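Local coordinates for YJHT (PDB 2UVK), which catalyses the interconversion of the alpha and beta anomers of N-acetylneuraminate, speeding sialic acid mutarotation in the bacterial periplasm, at residues H155-N167 and L205-D217. Numbering follows the deposited sequence.
Sequences HYFDKKAEDYFFN and LINGEAKPGLRTD
CG of K211 sits between its own N and C (chi1 60°), and the chain bends at chi3, which carries NZ to the hydroxyl of Y164. Y164, with CG anti to its carbonyl carbon (chi1 -64°), brings its ring obliquely across the K211 chain. In this Kelch-type beta-propeller the contact joins the end of helix 146-157 and the 3-10 turn 161-164 to the hairpin 209-215, which carries a classic beta bulge at A210 and K211 facing L214. K211 NZ donates to F157 O at 2.8 Å and to K159 O at 2.8 Å, the latter in the carbonyl plane. Its bond to Y164 OH is 3.0 Å. N275 O also accepts from this amine. Four oxygens thus surround the amine of buried K211, which probably compensates its charge. Y164 OH in turn donates to Y156 O at 2.6 Å, on a lone pair. P212 CD lies over one face of the Y164 ring, a CH-pi contact 3.5 Å from the ring centroid and 16° off the normal. K159 CD lies over the rim of the opposite face. A leucine in place of Y164 would probably leave Y156 O without this donor, K211 NZ with one acceptor fewer and P212 without its aromatic face. F157 and Y156 reach P212 from the helix end, with F157 CE1 4.0 Å from P212 CB. A161 packs beside the bulge, its CB near A210 O and K211 CB. E209, the predicted proton acceptor, is on this hairpin. Its OE2 forms a salt bridge with R215 NH1 and accepts from G213 N, which comes from above the carboxylate plane. F166 turns the edge of its ring to the E209 carbonyl, with CE2 3.4 Å from E209 O.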
ATOM      1  N   HIS B 155      19.022   0.020 -10.003  1.00 17.16           N
ATOM      2  CA  HIS B 155      17.875  -0.838  -9.694  1.00 16.67           C
ATOM      3  C   HIS B 155      16.625   0.042  -9.545  1.00 16.65           C
ATOM      4  O   HIS B 155      15.536  -0.297 -10.013  1.00 17.60           O
ATOM      5  CB  HIS B 155      18.052  -1.580  -8.390  1.00 16.72           C
ATOM      6  CG  HIS B 155      18.851  -2.849  -8.468  1.00 16.80           C
ATOM      7  ND1 HIS B 155      18.705  -3.770  -9.483  1.00 19.27           N
ATOM      8  CD2 HIS B 155      19.708  -3.401  -7.579  1.00 17.03           C
ATOM      9  CE1 HIS B 155      19.487  -4.807  -9.241  1.00 18.86           C
ATOM     10  NE2 HIS B 155      20.109  -4.609  -8.096  1.00 20.69           N
ATOM     11  N   TYR B 156      16.782   1.177  -8.890  1.00 16.19           N
ATOM     12  CA  TYR B 156      15.605   2.025  -8.594  1.00 15.24           C
ATOM     13  C   TYR B 156      14.917   2.587  -9.848  1.00 15.92           C
ATOM     14  O   TYR B 156      13.679   2.607  -9.939  1.00 16.27           O
ATOM     15  CB  TYR B 156      16.010   3.171  -7.684  1.00 15.00           C
ATOM     16  CG  TYR B 156      14.839   3.986  -7.138  1.00 14.13           C
ATOM     17  CD1 TYR B 156      14.033   3.487  -6.134  1.00 12.34           C
ATOM     18  CD2 TYR B 156      14.599   5.264  -7.615  1.00 13.11           C
ATOM     19  CE1 TYR B 156      12.970   4.256  -5.621  1.00 12.95           C
ATOM     20  CE2 TYR B 156      13.544   6.046  -7.117  1.00 13.96           C
ATOM     21  CZ  TYR B 156      12.752   5.517  -6.113  1.00 14.30           C
ATOM     22  OH  TYR B 156      11.728   6.265  -5.561  1.00 17.44           O
ATOM     23  N   PHE B 157      15.698   3.080 -10.808  1.00 16.05           N
ATOM     24  CA  PHE B 157      15.137   3.758 -11.970  1.00 17.00           C
ATOM     25  C   PHE B 157      14.820   2.834 -13.154  1.00 17.80           C
ATOM     26  O   PHE B 157      14.040   3.210 -14.012  1.00 17.97           O
ATOM     27  CB  PHE B 157      16.035   4.908 -12.407  1.00 18.04           C
ATOM     28  CG  PHE B 157      16.079   6.031 -11.435  1.00 19.09           C
ATOM     29  CD1 PHE B 157      14.986   6.871 -11.312  1.00 19.65           C
ATOM     30  CD2 PHE B 157      17.190   6.279 -10.651  1.00 20.42           C
ATOM     31  CE1 PHE B 157      14.996   7.928 -10.408  1.00 20.10           C
ATOM     32  CE2 PHE B 157      17.191   7.327  -9.739  1.00 20.92           C
ATOM     33  CZ  PHE B 157      16.089   8.156  -9.632  1.00 20.98           C
ATOM     34  N   ASP B 158      15.343   1.616 -13.133  1.00 18.94           N
ATOM     35  CA  ASP B 158      15.159   0.681 -14.256  1.00 18.87           C
ATOM     36  C   ASP B 158      13.967  -0.235 -13.993  1.00 18.73           C
ATOM     37  O   ASP B 158      14.101  -1.454 -13.790  1.00 19.64           O
ATOM     38  CB  ASP B 158      16.420  -0.161 -14.479  1.00 19.61           C
ATOM     39  CG  ASP B 158      16.335  -1.017 -15.732  0.50 18.84           C
ATOM     40  OD1 ASP B 158      15.504  -0.698 -16.609  0.50 15.39           O
ATOM     41  OD2 ASP B 158      17.102  -2.004 -15.823  0.50 21.61           O
ATOM     42  N   LYS B 159      12.789   0.370 -13.951  1.00 17.21           N
ATOM     43  CA  LYS B 159      11.559  -0.382 -13.742  1.00 16.48           C
ATOM     44  C   LYS B 159      10.473   0.233 -14.597  1.00 15.68           C
ATOM     45  O   LYS B 159      10.521   1.417 -14.921  1.00 15.52           O
ATOM     46  CB  LYS B 159      11.119  -0.308 -12.274  1.00 16.16           C
ATOM     47  CG  LYS B 159      12.147  -0.667 -11.244  1.00 16.60           C
ATOM     48  CD  LYS B 159      11.524  -0.679  -9.831  1.00 15.03           C
ATOM     49  CE  LYS B 159      12.551  -1.028  -8.756  1.00 17.99           C
ATOM     50  NZ  LYS B 159      13.225  -2.329  -9.009  1.00 19.28           N
ATOM     51  N   LYS B 160       9.460  -0.564 -14.941  1.00 15.36           N
ATOM     52  CA  LYS B 160       8.286  -0.014 -15.593  1.00 15.71           C
ATOM     53  C   LYS B 160       7.469   0.786 -14.582  1.00 14.99           C
ATOM     54  O   LYS B 160       7.597   0.555 -13.383  1.00 15.65           O
ATOM     55  CB  LYS B 160       7.419  -1.128 -16.184  1.00 17.69           C
ATOM     56  CG  LYS B 160       8.061  -1.840 -17.413  1.00 19.94           C
ATOM     57  CD  LYS B 160       8.114  -0.908 -18.632  1.00 21.92           C
ATOM     58  CE  LYS B 160       8.505  -1.600 -19.946  1.00 23.15           C
ATOM     59  NZ  LYS B 160       8.272  -0.737 -21.187  1.00 25.14           N
ATOM     60  N   ALA B 161       6.629   1.678 -15.073  1.00 14.93           N
ATOM     61  CA  ALA B 161       5.844   2.561 -14.204  1.00 14.82           C
ATOM     62  C   ALA B 161       5.012   1.779 -13.179  1.00 14.81           C
ATOM     63  O   ALA B 161       4.967   2.133 -11.992  1.00 13.01           O
ATOM     64  CB  ALA B 161       4.963   3.485 -15.034  1.00 15.66           C
ATOM     65  N   GLU B 162       4.387   0.688 -13.593  1.00 14.33           N
ATOM     66  CA  GLU B 162       3.568  -0.114 -12.679  1.00 15.17           C
ATOM     67  C   GLU B 162       4.338  -0.651 -11.475  1.00 13.61           C
ATOM     68  O   GLU B 162       3.730  -0.931 -10.445  1.00 12.94           O
ATOM     69  CB  GLU B 162       2.932  -1.348 -13.366  1.00 15.94           C
ATOM     70  CG  GLU B 162       2.338  -1.178 -14.726  1.00 21.53           C
ATOM     71  CD  GLU B 162       3.400  -1.340 -15.803  1.00 24.69           C
ATOM     72  OE1 GLU B 162       3.749  -2.490 -16.241  1.00 30.43           O
ATOM     73  OE2 GLU B 162       3.892  -0.300 -16.195  1.00 20.09           O
ATOM     74  N   ASP B 163       5.651  -0.850 -11.612  1.00 12.23           N
ATOM     75  CA  ASP B 163       6.449  -1.464 -10.562  1.00 12.94           C
ATOM     76  C   ASP B 163       6.659  -0.501  -9.373  1.00 12.35           C
ATOM     77  O   ASP B 163       7.218  -0.916  -8.344  1.00 13.56           O
ATOM     78  CB  ASP B 163       7.829  -1.858 -11.087  1.00 13.49           C
ATOM     79  CG  ASP B 163       7.777  -2.929 -12.169  1.00 14.48           C
ATOM     80  OD1 ASP B 163       6.824  -3.696 -12.231  1.00 16.28           O
ATOM     81  OD2 ASP B 163       8.739  -2.995 -12.949  1.00 20.29           O
ATOM     82  N   TYR B 164       6.293   0.764  -9.555  1.00 11.87           N
ATOM     83  CA  TYR B 164       6.433   1.765  -8.467  1.00 11.52           C
ATOM     84  C   TYR B 164       5.198   1.878  -7.597  1.00 11.94           C
ATOM     85  O   TYR B 164       5.241   2.517  -6.561  1.00 10.99           O
ATOM     86  CB  TYR B 164       6.796   3.129  -9.019  1.00 12.05           C
ATOM     87  CG  TYR B 164       8.145   3.143  -9.703  1.00 12.96           C
ATOM     88  CD1 TYR B 164       9.327   3.386  -8.995  1.00 12.00           C
ATOM     89  CD2 TYR B 164       8.245   2.838 -11.059  1.00 12.75           C
ATOM     90  CE1 TYR B 164      10.575   3.377  -9.645  1.00 13.83           C
ATOM     91  CE2 TYR B 164       9.459   2.839 -11.699  1.00 13.00           C
ATOM     92  CZ  TYR B 164      10.617   3.101 -10.998  1.00 13.56           C
ATOM     93  OH  TYR B 164      11.828   3.058 -11.683  1.00 14.37           O
ATOM     94  N   PHE B 165       4.105   1.247  -8.000  1.00 11.13           N
ATOM     95  CA  PHE B 165       2.920   1.158  -7.179  1.00 11.82           C
ATOM     96  C   PHE B 165       2.497   2.526  -6.678  1.00 11.19           C
ATOM     97  O   PHE B 165       2.109   2.676  -5.509  1.00 11.94           O
ATOM     98  CB  PHE B 165       3.109   0.148  -6.074  1.00 12.82           C
ATOM     99  CG  PHE B 165       3.203  -1.256  -6.577  1.00 14.59           C
ATOM    100  CD1 PHE B 165       2.070  -2.042  -6.685  1.00 16.74           C
ATOM    101  CD2 PHE B 165       4.419  -1.798  -6.940  1.00 15.27           C
ATOM    102  CE1 PHE B 165       2.161  -3.336  -7.160  1.00 17.52           C
ATOM    103  CE2 PHE B 165       4.504  -3.089  -7.420  1.00 16.63           C
ATOM    104  CZ  PHE B 165       3.379  -3.855  -7.514  1.00 15.15           C
ATOM    105  N   PHE B 166       2.530   3.534  -7.536  1.00  9.82           N
ATOM    106  CA  PHE B 166       1.881   4.810  -7.189  1.00 10.55           C
ATOM    107  C   PHE B 166       0.389   4.542  -6.891  1.00 11.30           C
ATOM    108  O   PHE B 166      -0.222   3.649  -7.488  1.00 12.43           O
ATOM    109  CB  PHE B 166       2.045   5.857  -8.279  1.00 11.11           C
ATOM    110  CG  PHE B 166       3.421   6.461  -8.390  1.00 10.91           C
ATOM    111  CD1 PHE B 166       4.511   5.977  -7.671  1.00 11.65           C
ATOM    112  CD2 PHE B 166       3.617   7.521  -9.242  1.00 10.28           C
ATOM    113  CE1 PHE B 166       5.737   6.600  -7.777  1.00 11.13           C
ATOM    114  CE2 PHE B 166       4.855   8.129  -9.352  1.00 12.05           C
ATOM    115  CZ  PHE B 166       5.907   7.662  -8.604  1.00 11.35           C
ATOM    116  N   ASN B 167      -0.182   5.306  -5.969  1.00 10.95           N
ATOM    117  CA  ASN B 167      -1.472   4.955  -5.384  1.00 11.11           C
ATOM    118  C   ASN B 167      -2.631   5.321  -6.301  1.00 11.14           C
ATOM    119  O   ASN B 167      -2.903   6.512  -6.517  1.00 11.96           O
ATOM    120  CB  ASN B 167      -1.677   5.682  -4.053  1.00 11.10           C
ATOM    121  CG  ASN B 167      -2.899   5.197  -3.312  1.00 11.95           C
ATOM    122  OD1 ASN B 167      -3.505   4.197  -3.684  1.00 13.00           O
ATOM    123  ND2 ASN B 167      -3.249   5.889  -2.205  1.00 15.41           N
ATOM    124  N   LEU B 205      -8.056  15.539 -12.035  1.00 13.23           N
ATOM    125  CA  LEU B 205      -6.661  15.179 -11.670  1.00 13.32           C
ATOM    126  C   LEU B 205      -5.815  15.404 -12.904  1.00 13.21           C
ATOM    127  O   LEU B 205      -5.973  14.701 -13.904  1.00 13.18           O
ATOM    128  CB  LEU B 205      -6.572  13.719 -11.234  1.00 12.85           C
ATOM    129  CG  LEU B 205      -7.518  13.247 -10.130  1.00 13.35           C
ATOM    130  CD1 LEU B 205      -7.348  11.734  -9.895  1.00 13.62           C
ATOM    131  CD2 LEU B 205      -7.275  14.013  -8.848  1.00 13.67           C
ATOM    132  N   ILE B 206      -4.928  16.402 -12.868  1.00 13.91           N
ATOM    133  CA  ILE B 206      -4.221  16.864 -14.043  1.00 14.34           C
ATOM    134  C   ILE B 206      -2.729  16.535 -13.989  1.00 14.21           C
ATOM    135  O   ILE B 206      -2.006  17.003 -13.097  1.00 13.79           O
ATOM    136  CB  ILE B 206      -4.412  18.385 -14.294  1.00 14.24           C
ATOM    137  CG1 ILE B 206      -5.913  18.775 -14.269  1.00 15.02           C
ATOM    138  CG2 ILE B 206      -3.754  18.784 -15.585  1.00 16.00           C
ATOM    139  CD1 ILE B 206      -6.183  20.253 -14.208  1.00 16.43           C
ATOM    140  N   ASN B 207      -2.276  15.759 -14.961  1.00 14.04           N
ATOM    141  CA  ASN B 207      -0.887  15.391 -15.125  1.00 13.51           C
ATOM    142  C   ASN B 207      -0.315  14.681 -13.872  1.00 13.66           C
ATOM    143  O   ASN B 207      -1.033  13.902 -13.251  1.00 13.04           O
ATOM    144  CB  ASN B 207      -0.041  16.609 -15.547  1.00 13.79           C
ATOM    145  CG  ASN B 207      -0.305  17.087 -16.965  1.00 14.72           C
ATOM    146  OD1 ASN B 207      -1.389  16.867 -17.573  1.00 19.53           O
ATOM    147  ND2 ASN B 207       0.674  17.765 -17.499  1.00 14.12           N
ATOM    148  N   GLY B 208       0.947  14.956 -13.497  1.00 12.81           N
ATOM    149  CA  GLY B 208       1.615  14.201 -12.440  1.00 12.17           C
ATOM    150  C   GLY B 208       2.662  13.227 -12.942  1.00 13.23           C
ATOM    151  O   GLY B 208       2.702  12.884 -14.145  1.00 13.65           O
ATOM    152  N   GLU B 209       3.494  12.744 -12.034  1.00 13.18           N
ATOM    153  CA  GLU B 209       4.459  11.697 -12.367  1.00 13.72           C
ATOM    154  C   GLU B 209       3.770  10.357 -12.414  1.00 12.50           C
ATOM    155  O   GLU B 209       3.014  10.036 -11.500  1.00 12.63           O
ATOM    156  CB  GLU B 209       5.569  11.602 -11.318  1.00 13.91           C
ATOM    157  CG  GLU B 209       6.632  12.662 -11.421  1.00 16.76           C
ATOM    158  CD  GLU B 209       7.877  12.296 -10.594  1.00 19.04           C
ATOM    159  OE1 GLU B 209       7.723  11.721  -9.512  1.00 24.80           O
ATOM    160  OE2 GLU B 209       9.015  12.500 -11.076  1.00 25.98           O
ATOM    161  N   ALA B 210       4.018   9.566 -13.480  1.00 12.96           N
ATOM    162  CA  ALA B 210       3.622   8.153 -13.520  1.00 12.95           C
ATOM    163  C   ALA B 210       4.642   7.229 -12.878  1.00 13.36           C
ATOM    164  O   ALA B 210       4.318   6.133 -12.473  1.00 12.64           O
ATOM    165  CB  ALA B 210       3.353   7.680 -14.970  1.00 14.21           C
ATOM    166  N   LYS B 211       5.889   7.695 -12.789  1.00 13.39           N
ATOM    167  CA  LYS B 211       6.948   6.997 -12.065  1.00 14.66           C
ATOM    168  C   LYS B 211       8.025   8.042 -11.861  1.00 13.57           C
ATOM    169  O   LYS B 211       7.960   9.095 -12.470  1.00 12.78           O
ATOM    170  CB  LYS B 211       7.491   5.799 -12.848  1.00 15.29           C
ATOM    171  CG  LYS B 211       8.099   6.115 -14.224  1.00 16.46           C
ATOM    172  CD  LYS B 211       9.068   5.003 -14.681  1.00 15.99           C
ATOM    173  CE  LYS B 211      10.408   5.118 -13.972  1.00 16.22           C
ATOM    174  NZ  LYS B 211      11.374   4.065 -14.458  1.00 17.86           N
ATOM    175  N   PRO B 212       9.017   7.759 -11.005  1.00 15.03           N
ATOM    176  CA  PRO B 212      10.089   8.748 -10.857  1.00 15.82           C
ATOM    177  C   PRO B 212      10.705   9.146 -12.194  1.00 16.58           C
ATOM    178  O   PRO B 212      11.142   8.262 -12.938  1.00 18.16           O
ATOM    179  CB  PRO B 212      11.058   8.053  -9.915  1.00 15.37           C
ATOM    180  CG  PRO B 212      10.192   7.156  -9.103  1.00 15.91           C
ATOM    181  CD  PRO B 212       9.203   6.614 -10.105  1.00 14.61           C
ATOM    182  N   GLY B 213      10.626  10.438 -12.528  1.00 17.89           N
ATOM    183  CA  GLY B 213      11.173  10.995 -13.769  1.00 19.03           C
ATOM    184  C   GLY B 213      10.342  10.921 -15.041  1.00 19.33           C
ATOM    185  O   GLY B 213      10.788  11.347 -16.119  1.00 20.76           O
ATOM    186  N   LEU B 214       9.141  10.381 -14.938  1.00 18.32           N
ATOM    187  CA  LEU B 214       8.223  10.319 -16.062  1.00 18.32           C
ATOM    188  C   LEU B 214       6.866  10.847 -15.668  1.00 17.55           C
ATOM    189  O   LEU B 214       6.246  10.325 -14.740  1.00 16.71           O
ATOM    190  CB  LEU B 214       8.057   8.877 -16.491  1.00 19.26           C
ATOM    191  CG  LEU B 214       7.082   8.657 -17.647  1.00 19.00           C
ATOM    192  CD1 LEU B 214       7.629   9.203 -18.995  1.00 19.59           C
ATOM    193  CD2 LEU B 214       6.733   7.182 -17.731  1.00 19.08           C
ATOM    194  N   ARG B 215       6.412  11.863 -16.378  1.00 16.66           N
ATOM    195  CA  ARG B 215       5.097  12.430 -16.173  1.00 17.13           C
ATOM    196  C   ARG B 215       4.120  11.983 -17.256  1.00 17.25           C
ATOM    197  O   ARG B 215       4.528  11.462 -18.324  1.00 17.82           O
ATOM    198  CB  ARG B 215       5.200  13.932 -16.158  1.00 16.66           C
ATOM    199  CG  ARG B 215       5.894  14.473 -14.914  1.00 18.22           C
ATOM    200  CD  ARG B 215       7.048  15.342 -15.264  1.00 19.92           C
ATOM    201  NE  ARG B 215       7.705  15.882 -14.070  1.00 17.80           N
ATOM    202  CZ  ARG B 215       8.639  15.251 -13.361  1.00 20.95           C
ATOM    203  NH1 ARG B 215       9.026  14.015 -13.660  1.00 22.70           N
ATOM    204  NH2 ARG B 215       9.157  15.853 -12.296  1.00 23.44           N
ATOM    205  N   THR B 216       2.850  12.205 -16.966  1.00 17.47           N
ATOM    206  CA  THR B 216       1.737  11.962 -17.878  1.00 17.21           C
ATOM    207  C   THR B 216       1.067  13.287 -18.257  1.00 18.08           C
ATOM    208  O   THR B 216       1.036  14.217 -17.441  1.00 17.29           O
ATOM    209  CB  THR B 216       0.697  11.022 -17.258  1.00 17.35           C
ATOM    210  OG1 THR B 216      -0.346  10.762 -18.208  1.00 18.55           O
ATOM    211  CG2 THR B 216       0.077  11.624 -16.024  1.00 17.61           C
ATOM    212  N   ASP B 217       0.571  13.402 -19.503  1.00 18.07           N
ATOM    213  CA  ASP B 217      -0.229  14.554 -19.901  1.00 18.73           C
ATOM    214  C   ASP B 217      -1.728  14.283 -19.695  1.00 18.17           C
ATOM    215  O   ASP B 217      -2.563  15.099 -20.068  1.00 18.55           O
ATOM    216  CB  ASP B 217       0.068  14.962 -21.355  1.00 19.24           C
ATOM    217  CG  ASP B 217      -0.364  13.930 -22.343  1.00 21.01           C
ATOM    218  OD1 ASP B 217      -0.646  12.794 -21.925  1.00 22.71           O
ATOM    219  OD2 ASP B 217      -0.416  14.272 -23.554  1.00 24.66           O
TER